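Long-range contacts in N-acetylgalactosaminyltransferase 7 (Homo sapiens, PDB 6IWR), which belongs to a glycosyltransferase family and couples a GT-A fold domain, modelled here with manganese, to a ricin-type beta-trefoil lectin domain: residues I153-E158 with L184-S189; T162-V167 with E200-W205; A223-A228 with L342-P347. One frame throughout, in Å; residues are numbered along the deposited sequence.

Contact 1 (I153-E158 with L184-S189)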
ATOM      1  N   ILE A 153     -18.173  24.805   9.959  1.00 28.32           N
ATOM      2  CA  ILE A 153     -17.857  23.506   9.391  1.00 25.41           C
ATOM      3  C   ILE A 153     -17.627  23.747   7.908  1.00 27.47           C
ATOM      4  O   ILE A 153     -18.556  24.128   7.182  1.00 27.67           O
ATOM      5  CB  ILE A 153     -18.985  22.484   9.605  1.00 27.49           C
ATOM      6  CG1 ILE A 153     -19.273  22.288  11.079  1.00 23.56           C
ATOM      7  CG2 ILE A 153     -18.626  21.133   8.976  1.00 28.19           C
ATOM      8  CD1 ILE A 153     -20.559  21.606  11.296  1.00 27.21           C
ATOM      9  N   VAL A 154     -16.406  23.551   7.469  1.00 26.36           N
ATOM     10  CA  VAL A 154     -16.068  23.592   6.057  1.00 26.17           C
ATOM     11  C   VAL A 154     -16.254  22.190   5.500  1.00 29.83           C
ATOM     12  O   VAL A 154     -15.786  21.213   6.090  1.00 32.85           O
ATOM     13  CB  VAL A 154     -14.627  24.096   5.862  1.00 28.89           C
ATOM     14  CG1 VAL A 154     -14.205  23.966   4.398  1.00 29.30           C
ATOM     15  CG2 VAL A 154     -14.503  25.525   6.382  1.00 21.33           C
ATOM     16  N   PHE A 155     -16.971  22.063   4.393  1.00 28.32           N
ATOM     17  CA  PHE A 155     -17.147  20.745   3.819  1.00 31.56           C
ATOM     18  C   PHE A 155     -16.947  20.795   2.313  1.00 35.19           C
ATOM     19  O   PHE A 155     -17.086  21.843   1.671  1.00 35.23           O
ATOM     20  CB  PHE A 155     -18.517  20.149   4.176  1.00 31.04           C
ATOM     21  CG  PHE A 155     -19.670  20.791   3.473  1.00 30.80           C
ATOM     22  CD1 PHE A 155     -20.103  20.311   2.242  1.00 29.07           C
ATOM     23  CD2 PHE A 155     -20.342  21.849   4.058  1.00 32.41           C
ATOM     24  CE1 PHE A 155     -21.176  20.882   1.591  1.00 27.34           C
ATOM     25  CE2 PHE A 155     -21.425  22.439   3.408  1.00 29.19           C
ATOM     26  CZ  PHE A 155     -21.834  21.961   2.163  1.00 29.82           C
ATOM     27  N   HIS A 156     -16.575  19.634   1.770  1.00 32.05           N
ATOM     28  CA  HIS A 156     -16.478  19.431   0.325  1.00 32.25           C
ATOM     29  C   HIS A 156     -16.958  18.014   0.045  1.00 32.00           C
ATOM     30  O   HIS A 156     -16.305  17.050   0.450  1.00 33.60           O
ATOM     31  CB  HIS A 156     -15.044  19.652  -0.177  1.00 36.01           C
ATOM     32  CG  HIS A 156     -14.835  19.281  -1.617  1.00 37.96           C
ATOM     33  ND1 HIS A 156     -15.117  20.140  -2.661  1.00 41.91           N
ATOM     34  CD2 HIS A 156     -14.377  18.139  -2.183  1.00 37.95           C
ATOM     35  CE1 HIS A 156     -14.855  19.538  -3.807  1.00 40.51           C
ATOM     36  NE2 HIS A 156     -14.400  18.325  -3.544  1.00 40.72           N
ATOM     37  N   ASN A 157     -18.101  17.887  -0.622  1.00 32.17           N
ATOM     38  CA  ASN A 157     -18.598  16.601  -1.106  1.00 32.83           C
ATOM     39  C   ASN A 157     -18.840  15.597   0.013  1.00 34.26           C
ATOM     40  O   ASN A 157     -18.900  14.390  -0.237  1.00 31.78           O
ATOM     41  CB  ASN A 157     -17.656  16.010  -2.152  1.00 32.53           C
ATOM     42  CG  ASN A 157     -17.869  16.622  -3.522  1.00 40.18           C
ATOM     43  OD1 ASN A 157     -18.803  17.415  -3.730  1.00 37.65           O
ATOM     44  ND2 ASN A 157     -17.018  16.251  -4.472  1.00 38.99           N
ATOM     45  N   GLU A 158     -19.028  16.084   1.237  1.00 33.72           N
ATOM     46  CA  GLU A 158     -19.256  15.208   2.376  1.00 29.71           C
ATOM     47  C   GLU A 158     -20.526  14.380   2.199  1.00 30.21           C
ATOM     48  O   GLU A 158     -21.497  14.808   1.565  1.00 29.92           O
ATOM     49  CB  GLU A 158     -19.346  16.040   3.653  1.00 27.81           C
ATOM     50  CG  GLU A 158     -19.353  15.233   4.930  1.00 30.10           C
ATOM     51  CD  GLU A 158     -17.981  14.639   5.263  1.00 39.18           C
ATOM     52  OE1 GLU A 158     -16.949  15.152   4.757  1.00 39.08           O
ATOM     53  OE2 GLU A 158     -17.945  13.650   6.035  1.00 39.18           O
ATOM     54  N   LEU A 184     -22.111  26.540   7.831  1.00 27.60           N
ATOM     55  CA  LEU A 184     -21.495  25.550   6.958  1.00 28.83           C
ATOM     56  C   LEU A 184     -20.910  26.289   5.766  1.00 30.10           C
ATOM     57  O   LEU A 184     -21.570  27.161   5.191  1.00 33.89           O
ATOM     58  CB  LEU A 184     -22.497  24.491   6.496  1.00 25.60           C
ATOM     59  CG  LEU A 184     -23.453  23.861   7.514  1.00 28.35           C
ATOM     60  CD1 LEU A 184     -24.485  23.006   6.783  1.00 25.71           C
ATOM     61  CD2 LEU A 184     -22.747  23.041   8.620  1.00 23.43           C
ATOM     62  N   ILE A 185     -19.661  25.981   5.433  1.00 30.95           N
ATOM     63  CA  ILE A 185     -18.974  26.575   4.292  1.00 32.35           C
ATOM     64  C   ILE A 185     -18.794  25.490   3.243  1.00 33.05           C
ATOM     65  O   ILE A 185     -17.975  24.574   3.404  1.00 33.59           O
ATOM     66  CB  ILE A 185     -17.618  27.186   4.669  1.00 29.41           C
ATOM     67  CG1 ILE A 185     -17.778  28.265   5.726  1.00 23.11           C
ATOM     68  CG2 ILE A 185     -16.966  27.770   3.422  1.00 28.54           C
ATOM     69  CD1 ILE A 185     -18.361  29.527   5.199  1.00 26.52           C
ATOM     70  N   ASP A 186     -19.548  25.612   2.159  1.00 35.11           N
ATOM     71  CA  ASP A 186     -19.456  24.701   1.025  1.00 33.00           C
ATOM     72  C   ASP A 186     -18.286  25.122   0.158  1.00 33.62           C
ATOM     73  O   ASP A 186     -18.345  26.170  -0.492  1.00 34.93           O
ATOM     74  CB  ASP A 186     -20.745  24.755   0.218  1.00 33.24           C
ATOM     75  CG  ASP A 186     -20.769  23.745  -0.884  1.00 36.60           C
ATOM     76  OD1 ASP A 186     -19.683  23.249  -1.269  1.00 37.49           O
ATOM     77  OD2 ASP A 186     -21.887  23.435  -1.341  1.00 39.03           O
ATOM     78  N   ASP A 187     -17.225  24.323   0.132  1.00 32.09           N
ATOM     79  CA  ASP A 187     -16.083  24.655  -0.723  1.00 32.55           C
ATOM     80  C   ASP A 187     -16.222  24.005  -2.099  1.00 36.55           C
ATOM     81  O   ASP A 187     -15.407  23.179  -2.520  1.00 33.67           O
ATOM     82  CB  ASP A 187     -14.776  24.247  -0.066  1.00 35.75           C
ATOM     83  CG  ASP A 187     -13.591  24.953  -0.676  1.00 35.22           C
ATOM     84  OD1 ASP A 187     -13.777  26.103  -1.141  1.00 35.34           O
ATOM     85  OD2 ASP A 187     -12.493  24.351  -0.707  1.00 39.89           O
ATOM     86  N   PHE A 188     -17.295  24.386  -2.798  1.00 37.07           N
ATOM     87  CA  PHE A 188     -17.432  24.111  -4.226  1.00 41.97           C
ATOM     88  C   PHE A 188     -17.727  22.632  -4.503  1.00 41.57           C
ATOM     89  O   PHE A 188     -17.188  22.054  -5.443  1.00 42.79           O
ATOM     90  CB  PHE A 188     -16.178  24.558  -4.985  1.00 38.67           C
ATOM     91  CG  PHE A 188     -16.435  24.912  -6.406  1.00 38.81           C
ATOM     92  CD1 PHE A 188     -17.430  25.818  -6.727  1.00 39.68           C
ATOM     93  CD2 PHE A 188     -15.691  24.348  -7.426  1.00 40.03           C
ATOM     94  CE1 PHE A 188     -17.686  26.152  -8.048  1.00 38.61           C
ATOM     95  CE2 PHE A 188     -15.935  24.679  -8.754  1.00 32.05           C
ATOM     96  CZ  PHE A 188     -16.930  25.579  -9.063  1.00 36.61           C
ATOM     97  N   SER A 189     -18.592  22.025  -3.689  1.00 40.22           N
ATOM     98  CA  SER A 189     -18.988  20.634  -3.879  1.00 39.22           C
ATOM     99  C   SER A 189     -19.739  20.452  -5.200  1.00 41.75           C
ATOM    100  O   SER A 189     -20.364  21.378  -5.721  1.00 45.46           O
ATOM    101  CB  SER A 189     -19.876  20.174  -2.716  1.00 37.16           C
ATOM    102  OG  SER A 189     -19.280  20.388  -1.447  1.00 34.75           O
TER
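Phe-155 holds its CG between the backbone N and the carbonyl carbon (chi1 72°), while Asp-186, its partner across the strands, has CG anti to the backbone N (chi1 -174°). Asp-186 CA lies over one face of the Phe-155 ring, offset toward its rim. These residues close the parallel pair formed by strands 149-155 and 179-186, the two strands of a beta-alpha-beta unit in the GT-A domain, joined through helix 160-173. Ile-185 is gripped at both ends of its backbone: its N donates to Ile-153 O at 2.8 Å, and its O receives Phe-155 N. Asp-187 N then binds Phe-155 O, carrying the pairing one residue past the strand. Asp-186 CA makes a CH-pi contact 4.0 Å from the Phe-155 ring centroid, and Asp-186 CB sits 3.6 Å from Phe-155 CZ. Leu-184 CB meets the edge of the same ring at CE2, 3.9 Å away. Beside the ring, Ile-153 and Leu-184 run side by side, Ile-153 CD1 being 3.7 Å from Leu-184 CD2. On the other sheet face Val-154 packs on Ile-185, with a manganese ion about 10 Å from the Val-154 side chain. Past the strands the contact turns polar. His-156 ND1 donates to Asp-187 O at 3.1 Å, standing 42° out of the carbonyl plane. The Asp-187 carboxylate turns elsewhere, to Asn-214 and the backbone N of Glu-218, and Asp-186 OD2 is paired with Arg-213. Asp-186 OD1 forms an Asx motif, taking Ser-189 N on its syn side and Ser-189 OG from above the carboxylate plane. That hydroxyl oxygen in turn accepts Asn-157 N, 2.9 Å from Ser-189 OG.

Contact 2 (T162-V167 with E200-W205)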
ATOM      1  N   THR A 162     -23.016  11.797   7.465  1.00 23.91           N
ATOM      2  CA  THR A 162     -21.905  12.253   8.288  1.00 25.90           C
ATOM      3  C   THR A 162     -21.961  13.767   8.509  1.00 26.80           C
ATOM      4  O   THR A 162     -21.689  14.246   9.612  1.00 30.85           O
ATOM      5  CB  THR A 162     -20.570  11.831   7.664  1.00 25.86           C
ATOM      6  OG1 THR A 162     -20.577  12.123   6.262  1.00 29.00           O
ATOM      7  CG2 THR A 162     -20.346  10.345   7.865  1.00 23.20           C
ATOM      8  N   LEU A 163     -22.326  14.536   7.486  1.00 26.97           N
ATOM      9  CA  LEU A 163     -22.393  15.986   7.637  1.00 28.19           C
ATOM     10  C   LEU A 163     -23.488  16.377   8.621  1.00 31.44           C
ATOM     11  O   LEU A 163     -23.269  17.208   9.514  1.00 28.02           O
ATOM     12  CB  LEU A 163     -22.642  16.651   6.280  1.00 31.02           C
ATOM     13  CG  LEU A 163     -22.895  18.166   6.313  1.00 30.66           C
ATOM     14  CD1 LEU A 163     -21.787  18.836   7.111  1.00 26.03           C
ATOM     15  CD2 LEU A 163     -23.002  18.777   4.907  1.00 24.97           C
ATOM     16  N   MET A 164     -24.670  15.770   8.483  1.00 26.97           N
ATOM     17  CA  MET A 164     -25.787  16.202   9.309  1.00 30.83           C
ATOM     18  C   MET A 164     -25.663  15.658  10.729  1.00 30.64           C
ATOM     19  O   MET A 164     -26.214  16.255  11.668  1.00 27.53           O
ATOM     20  CB  MET A 164     -27.115  15.800   8.668  1.00 24.71           C
ATOM     21  CG  MET A 164     -27.493  16.577   7.398  1.00 23.84           C
ATOM     22  SD  MET A 164     -27.159  18.365   7.368  1.00 33.48           S
ATOM     23  CE  MET A 164     -27.968  18.907   8.834  1.00 34.46           C
ATOM     24  N   ARG A 165     -24.915  14.567  10.920  1.00 24.83           N
ATOM     25  CA  ARG A 165     -24.713  14.082  12.282  1.00 27.02           C
ATOM     26  C   ARG A 165     -23.770  14.999  13.048  1.00 26.94           C
ATOM     27  O   ARG A 165     -23.949  15.207  14.255  1.00 26.93           O
ATOM     28  CB  ARG A 165     -24.202  12.641  12.280  1.00 27.30           C
ATOM     29  CG  ARG A 165     -24.031  12.014  13.683  1.00 29.86           C
ATOM     30  CD  ARG A 165     -24.220  10.465  13.691  1.00 26.11           C
ATOM     31  NE  ARG A 165     -23.483   9.848  12.593  1.00 30.44           N
ATOM     32  CZ  ARG A 165     -24.016   9.152  11.597  1.00 30.48           C
ATOM     33  NH1 ARG A 165     -23.213   8.683  10.646  1.00 34.79           N
ATOM     34  NH2 ARG A 165     -25.321   8.898  11.546  1.00 26.78           N
ATOM     35  N   THR A 166     -22.772  15.578  12.366  1.00 26.70           N
ATOM     36  CA  THR A 166     -21.938  16.584  13.014  1.00 25.59           C
ATOM     37  C   THR A 166     -22.810  17.692  13.587  1.00 28.72           C
ATOM     38  O   THR A 166     -22.753  18.010  14.784  1.00 28.36           O
ATOM     39  CB  THR A 166     -20.960  17.197  12.016  1.00 29.73           C
ATOM     40  OG1 THR A 166     -20.324  16.178  11.240  1.00 33.26           O
ATOM     41  CG2 THR A 166     -19.912  18.033  12.748  1.00 25.74           C
ATOM     42  N   VAL A 167     -23.636  18.276  12.712  1.00 23.47           N
ATOM     43  CA  VAL A 167     -24.527  19.363  13.084  1.00 26.12           C
ATOM     44  C   VAL A 167     -25.509  18.914  14.158  1.00 27.72           C
ATOM     45  O   VAL A 167     -25.681  19.587  15.185  1.00 26.38           O
ATOM     46  CB  VAL A 167     -25.250  19.900  11.830  1.00 29.43           C
ATOM     47  CG1 VAL A 167     -26.373  20.864  12.224  1.00 28.69           C
ATOM     48  CG2 VAL A 167     -24.251  20.605  10.897  1.00 27.82           C
ATOM     49  N   GLU A 200     -33.047  23.132   1.764  1.00 34.66           N
ATOM     50  CA  GLU A 200     -34.392  22.917   2.278  1.00 35.83           C
ATOM     51  C   GLU A 200     -34.370  22.219   3.637  1.00 37.79           C
ATOM     52  O   GLU A 200     -35.060  22.649   4.574  1.00 41.84           O
ATOM     53  CB  GLU A 200     -35.209  22.129   1.258  1.00 35.98           C
ATOM     54  CG  GLU A 200     -36.670  22.544   1.198  1.00 47.45           C
ATOM     55  CD  GLU A 200     -36.850  23.983   0.766  1.00 50.87           C
ATOM     56  OE1 GLU A 200     -36.069  24.473  -0.090  1.00 55.22           O
ATOM     57  OE2 GLU A 200     -37.782  24.620   1.297  1.00 51.71           O
ATOM     58  N   TYR A 201     -33.564  21.159   3.779  1.00 31.85           N
ATOM     59  CA  TYR A 201     -33.468  20.458   5.063  1.00 32.32           C
ATOM     60  C   TYR A 201     -33.138  21.423   6.197  1.00 30.78           C
ATOM     61  O   TYR A 201     -33.789  21.441   7.249  1.00 33.09           O
ATOM     62  CB  TYR A 201     -32.393  19.368   4.985  1.00 33.09           C
ATOM     63  CG  TYR A 201     -32.207  18.607   6.289  1.00 33.11           C
ATOM     64  CD1 TYR A 201     -33.044  17.531   6.598  1.00 28.84           C
ATOM     65  CD2 TYR A 201     -31.234  18.975   7.219  1.00 21.21           C
ATOM     66  CE1 TYR A 201     -32.916  16.829   7.775  1.00 25.80           C
ATOM     67  CE2 TYR A 201     -31.091  18.267   8.394  1.00 28.10           C
ATOM     68  CZ  TYR A 201     -31.947  17.186   8.665  1.00 29.56           C
ATOM     69  OH  TYR A 201     -31.842  16.465   9.835  1.00 27.86           O
ATOM     70  N   ILE A 202     -32.119  22.235   5.986  1.00 33.96           N
ATOM     71  CA  ILE A 202     -31.499  23.115   6.965  1.00 29.92           C
ATOM     72  C   ILE A 202     -32.516  24.048   7.609  1.00 33.70           C
ATOM     73  O   ILE A 202     -32.282  24.569   8.703  1.00 32.87           O
ATOM     74  CB  ILE A 202     -30.363  23.859   6.245  1.00 29.04           C
ATOM     75  CG1 ILE A 202     -29.098  23.057   6.418  1.00 34.69           C
ATOM     76  CG2 ILE A 202     -30.192  25.265   6.707  1.00 29.74           C
ATOM     77  CD1 ILE A 202     -28.978  22.544   7.784  1.00 36.13           C
ATOM     78  N   LYS A 203     -33.659  24.256   6.939  1.00 31.12           N
ATOM     79  CA  LYS A 203     -34.747  25.031   7.527  1.00 29.81           C
ATOM     80  C   LYS A 203     -35.234  24.413   8.832  1.00 30.92           C
ATOM     81  O   LYS A 203     -35.905  25.084   9.624  1.00 32.34           O
ATOM     82  CB  LYS A 203     -35.892  25.174   6.511  1.00 23.79           C
ATOM     83  CG  LYS A 203     -35.558  26.160   5.382  1.00 30.88           C
ATOM     84  CD  LYS A 203     -36.675  26.370   4.386  1.00 34.72           C
ATOM     85  CE  LYS A 203     -36.137  26.886   3.063  1.00 36.83           C
ATOM     86  NZ  LYS A 203     -37.180  27.131   2.024  1.00 40.08           N
ATOM     87  N   LEU A 204     -34.876  23.152   9.078  1.00 31.80           N
ATOM     88  CA  LEU A 204     -35.235  22.451  10.306  1.00 31.93           C
ATOM     89  C   LEU A 204     -34.947  23.265  11.565  1.00 28.99           C
ATOM     90  O   LEU A 204     -35.634  23.110  12.578  1.00 35.38           O
ATOM     91  CB  LEU A 204     -34.471  21.127  10.338  1.00 28.51           C
ATOM     92  CG  LEU A 204     -34.859  19.964  11.242  1.00 31.82           C
ATOM     93  CD1 LEU A 204     -33.573  19.366  11.815  1.00 29.01           C
ATOM     94  CD2 LEU A 204     -35.848  20.343  12.337  1.00 25.86           C
ATOM     95  N   TRP A 205     -33.922  24.124  11.534  1.00 30.57           N
ATOM     96  CA  TRP A 205     -33.417  24.817  12.721  1.00 26.67           C
ATOM     97  C   TRP A 205     -33.691  26.321  12.697  1.00 31.57           C
ATOM     98  O   TRP A 205     -33.088  27.077  13.468  1.00 34.42           O
ATOM     99  CB  TRP A 205     -31.918  24.564  12.879  1.00 23.69           C
ATOM    100  CG  TRP A 205     -31.564  23.165  13.203  1.00 27.92           C
ATOM    101  CD1 TRP A 205     -31.756  22.526  14.396  1.00 26.97           C
ATOM    102  CD2 TRP A 205     -30.915  22.224  12.344  1.00 25.56           C
ATOM    103  NE1 TRP A 205     -31.294  21.242  14.324  1.00 29.75           N
ATOM    104  CE2 TRP A 205     -30.775  21.025  13.075  1.00 25.81           C
ATOM    105  CE3 TRP A 205     -30.460  22.274  11.024  1.00 24.49           C
ATOM    106  CZ2 TRP A 205     -30.204  19.880  12.535  1.00 26.43           C
ATOM    107  CZ3 TRP A 205     -29.881  21.143  10.484  1.00 26.81           C
ATOM    108  CH2 TRP A 205     -29.757  19.956  11.242  1.00 30.80           C
TER
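Met-164 reaches from helix 160-173 into a group of side chains of segment 200-205, and it buries more surface than any other residue of the contact. Its CB points toward segment 200-205, and CG comes 4.1 Å from Tyr-201 CE2. The chain then bends at chi2 and again at chi3 (-53°), where CE is set among Tyr-201, Ile-202 and Trp-205. SD lies beside the Tyr-201 ring in an oblique Met-aromatic contact, 4.9 Å from the ring centroid and 54° off its normal. The methyl tip, Met-164 CE, sits 3.9 Å from Ile-202 CD1. It also lies at the edge of the Trp-205 indole, near CH2 and CZ3; its spacing from CH2 is doubtful in the model. Where Met-164 takes the indole edge, Val-167, one turn further along the helix, takes a face: its CG1 lies over the six-membered ring of Trp-205, 4.0 Å from the centroid, in a CH-pi contact. Leu-204 CD1 lies over the opposite face, toward its rim. His-168, the next residue of the helix, sets its ring edge-to-face with Trp-205 and hydrogen-bonds Tyr-201 OH, which supplies the polar end of that tyrosine with a partner. Between the two segments no hydrogen bond forms. The join of helix 160-173 to segment 200-205 therefore rests on dispersion between methyl groups, a thioether sulfur and two aromatic rings.

Contact 3 (A223-A228 with L342-P347)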
ATOM      1  N   ALA A 223     -10.770  28.208   2.923  1.00 33.05           N
ATOM      2  CA  ALA A 223     -12.183  28.056   3.271  1.00 31.73           C
ATOM      3  C   ALA A 223     -12.426  28.381   4.742  1.00 30.45           C
ATOM      4  O   ALA A 223     -13.446  28.991   5.088  1.00 28.96           O
ATOM      5  CB  ALA A 223     -12.665  26.637   2.950  1.00 27.63           C
ATOM      6  N   ARG A 224     -11.504  27.972   5.625  1.00 27.56           N
ATOM      7  CA  ARG A 224     -11.627  28.331   7.032  1.00 27.89           C
ATOM      8  C   ARG A 224     -11.568  29.841   7.216  1.00 25.32           C
ATOM      9  O   ARG A 224     -12.264  30.396   8.078  1.00 27.05           O
ATOM     10  CB  ARG A 224     -10.545  27.637   7.859  1.00 26.62           C
ATOM     11  CG  ARG A 224     -10.746  26.132   8.080  1.00 25.11           C
ATOM     12  CD  ARG A 224      -9.877  25.658   9.234  1.00 25.47           C
ATOM     13  NE  ARG A 224      -9.697  24.219   9.209  1.00 32.75           N
ATOM     14  CZ  ARG A 224      -8.555  23.613   8.906  1.00 37.12           C
ATOM     15  NH1 ARG A 224      -7.485  24.337   8.623  1.00 35.54           N
ATOM     16  NH2 ARG A 224      -8.488  22.283   8.887  1.00 38.05           N
ATOM     17  N   SER A 225     -10.764  30.534   6.401  1.00 26.71           N
ATOM     18  CA  SER A 225     -10.676  31.988   6.533  1.00 27.26           C
ATOM     19  C   SER A 225     -11.969  32.666   6.082  1.00 29.07           C
ATOM     20  O   SER A 225     -12.446  33.608   6.733  1.00 27.26           O
ATOM     21  CB  SER A 225      -9.478  32.515   5.747  1.00 30.87           C
ATOM     22  OG  SER A 225      -8.247  32.213   6.386  1.00 31.37           O
ATOM     23  N   ILE A 226     -12.542  32.215   4.964  1.00 24.64           N
ATOM     24  CA  ILE A 226     -13.874  32.667   4.574  1.00 29.31           C
ATOM     25  C   ILE A 226     -14.875  32.401   5.692  1.00 30.09           C
ATOM     26  O   ILE A 226     -15.727  33.247   6.001  1.00 29.86           O
ATOM     27  CB  ILE A 226     -14.309  31.979   3.265  1.00 33.71           C
ATOM     28  CG1 ILE A 226     -13.382  32.389   2.107  1.00 27.59           C
ATOM     29  CG2 ILE A 226     -15.796  32.247   2.998  1.00 25.91           C
ATOM     30  CD1 ILE A 226     -13.416  31.446   0.949  1.00 28.91           C
ATOM     31  N   GLY A 227     -14.815  31.206   6.285  1.00 27.09           N
ATOM     32  CA  GLY A 227     -15.654  30.915   7.431  1.00 24.17           C
ATOM     33  C   GLY A 227     -15.568  31.997   8.487  1.00 32.43           C
ATOM     34  O   GLY A 227     -16.589  32.557   8.910  1.00 32.45           O
ATOM     35  N   ALA A 228     -14.336  32.328   8.923  1.00 28.56           N
ATOM     36  CA  ALA A 228     -14.189  33.399   9.907  1.00 26.35           C
ATOM     37  C   ALA A 228     -14.908  34.665   9.460  1.00 27.26           C
ATOM     38  O   ALA A 228     -15.433  35.412  10.291  1.00 31.30           O
ATOM     39  CB  ALA A 228     -12.712  33.694  10.167  1.00 25.41           C
ATOM     40  N   LEU A 342      -4.548  38.110  14.577  1.00 31.20           N
ATOM     41  CA  LEU A 342      -3.576  37.233  13.937  1.00 30.52           C
ATOM     42  C   LEU A 342      -3.742  37.371  12.428  1.00 39.04           C
ATOM     43  O   LEU A 342      -2.779  37.354  11.675  1.00 30.86           O
ATOM     44  CB  LEU A 342      -3.748  35.790  14.405  1.00 34.83           C
ATOM     45  CG  LEU A 342      -3.018  35.376  15.689  1.00 32.89           C
ATOM     46  CD1 LEU A 342      -2.520  36.561  16.501  1.00 20.99           C
ATOM     47  CD2 LEU A 342      -3.890  34.472  16.542  1.00 31.03           C
ATOM     48  N   GLY A 343      -4.997  37.513  12.018  1.00 48.93           N
ATOM     49  CA  GLY A 343      -5.369  37.898  10.670  1.00 43.11           C
ATOM     50  C   GLY A 343      -4.969  37.186   9.394  1.00 41.72           C
ATOM     51  O   GLY A 343      -4.472  37.840   8.487  1.00 70.68           O
ATOM     52  N   LEU A 344      -5.202  35.886   9.265  1.00 38.38           N
ATOM     53  CA  LEU A 344      -5.678  34.993  10.300  1.00 35.12           C
ATOM     54  C   LEU A 344      -4.863  33.752  10.040  1.00 37.98           C
ATOM     55  O   LEU A 344      -3.983  33.380  10.805  1.00 39.81           O
ATOM     56  CB  LEU A 344      -7.149  34.659  10.075  1.00 31.12           C
ATOM     57  CG  LEU A 344      -8.153  35.767   9.767  1.00 35.91           C
ATOM     58  CD1 LEU A 344      -8.543  35.750   8.299  1.00 29.04           C
ATOM     59  CD2 LEU A 344      -9.385  35.585  10.635  1.00 29.96           C
ATOM     60  N   TYR A 345      -5.168  33.137   8.903  1.00 25.75           N
ATOM     61  CA  TYR A 345      -4.354  32.105   8.305  1.00 32.82           C
ATOM     62  C   TYR A 345      -3.660  32.821   7.172  1.00 31.82           C
ATOM     63  O   TYR A 345      -4.309  33.474   6.359  1.00 32.74           O
ATOM     64  CB  TYR A 345      -5.226  31.005   7.706  1.00 31.89           C
ATOM     65  CG  TYR A 345      -5.512  29.834   8.613  1.00 34.25           C
ATOM     66  CD1 TYR A 345      -4.587  29.403   9.549  1.00 29.00           C
ATOM     67  CD2 TYR A 345      -6.712  29.151   8.520  1.00 33.62           C
ATOM     68  CE1 TYR A 345      -4.857  28.330  10.372  1.00 26.72           C
ATOM     69  CE2 TYR A 345      -6.988  28.077   9.338  1.00 24.97           C
ATOM     70  CZ  TYR A 345      -6.061  27.673  10.258  1.00 27.21           C
ATOM     71  OH  TYR A 345      -6.350  26.603  11.062  1.00 35.80           O
ATOM     72  N   ASP A 346      -2.342  32.717   7.121  1.00 33.22           N
ATOM     73  CA  ASP A 346      -1.581  33.408   6.093  1.00 32.53           C
ATOM     74  C   ASP A 346      -2.285  33.126   4.778  1.00 27.35           C
ATOM     75  O   ASP A 346      -2.613  31.983   4.484  1.00 32.53           O
ATOM     76  CB  ASP A 346      -0.135  32.882   6.095  1.00 34.05           C
ATOM     77  CG  ASP A 346       0.564  33.011   4.749  1.00 35.08           C
ATOM     78  OD1 ASP A 346       0.173  33.874   3.940  1.00 38.37           O
ATOM     79  OD2 ASP A 346       1.508  32.239   4.506  1.00 31.74           O
ATOM     80  N   PRO A 347      -2.519  34.167   3.988  1.00 33.03           N
ATOM     81  CA  PRO A 347      -3.274  33.969   2.747  1.00 28.34           C
ATOM     82  C   PRO A 347      -2.480  33.329   1.640  1.00 33.09           C
ATOM     83  O   PRO A 347      -3.089  32.914   0.654  1.00 40.06           O
ATOM     84  CB  PRO A 347      -3.696  35.383   2.351  1.00 32.26           C
ATOM     85  CG  PRO A 347      -2.814  36.280   3.101  1.00 29.50           C
ATOM     86  CD  PRO A 347      -2.347  35.588   4.326  1.00 29.51           C
TER
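Tyr-345, Ser-225 and Leu-344 give up the most surface here, where the loop following helix 336-342 lies against helix 219-230. Tyr-345 is met at one edge of its ring. Ser-225 OG sits near the ring plane, 3.5 Å from Tyr-345 CB, and Arg-224 CB lies in plane at the same edge, 3.9 Å from Tyr-345 CE2. The Arg-224 chain, extended from CG to NE, crosses the tyrosine obliquely, its CD 3.8 Å from Tyr-345 CE2. The guanidinium arrives turned 57° from the tyrosine ring, with NH1 3.5 Å from Tyr-345 OH; NH1 has its charged partner elsewhere, a salt bridge to Glu-355. Outside the segments, Phe-339 meets the Tyr-345 ring edge-to-face. Leu-344 has CG anti to the carbonyl carbon (chi1 -47°). Its two methyls meet different helix residues: Leu-344 CD1 is 4.0 Å from Ser-225 OG, and Leu-344 CD2 is 3.9 Å from Ala-228 CB. No hydrogen bond crosses between the segments. The Arg-224 side chain lies about 7 Å from a bound manganese ion. The arrangement is a helix-to-loop packing inside the GT-A domain, joining helix 219-230 to the connection between helices 336-342 and 355-365, near the metal site.

How the contacts relate
Contacts 1 and 2 share one beta-alpha-beta unit: contact 1 pairs its strands, while contact 2 uses the helix between them. They meet where Val-167 CG2 packs on Leu-184 CD2, 3.7 Å away, so Val-167 serves both. Contact 3 touches the other sheet face, where Ala-223 CB lies against Val-154 CG1. Contacts 2 and 3 thus sit apart, their nearest atoms about 12 Å from each other. Contact 1 is partly buried and rich in hydrogen bonds; contacts 2 and 3 are buried and have none across their segments. Contact 2 is purely apolar and aromatic, whereas contact 3 brings two hydroxyls and a guanidinium, closer to the manganese.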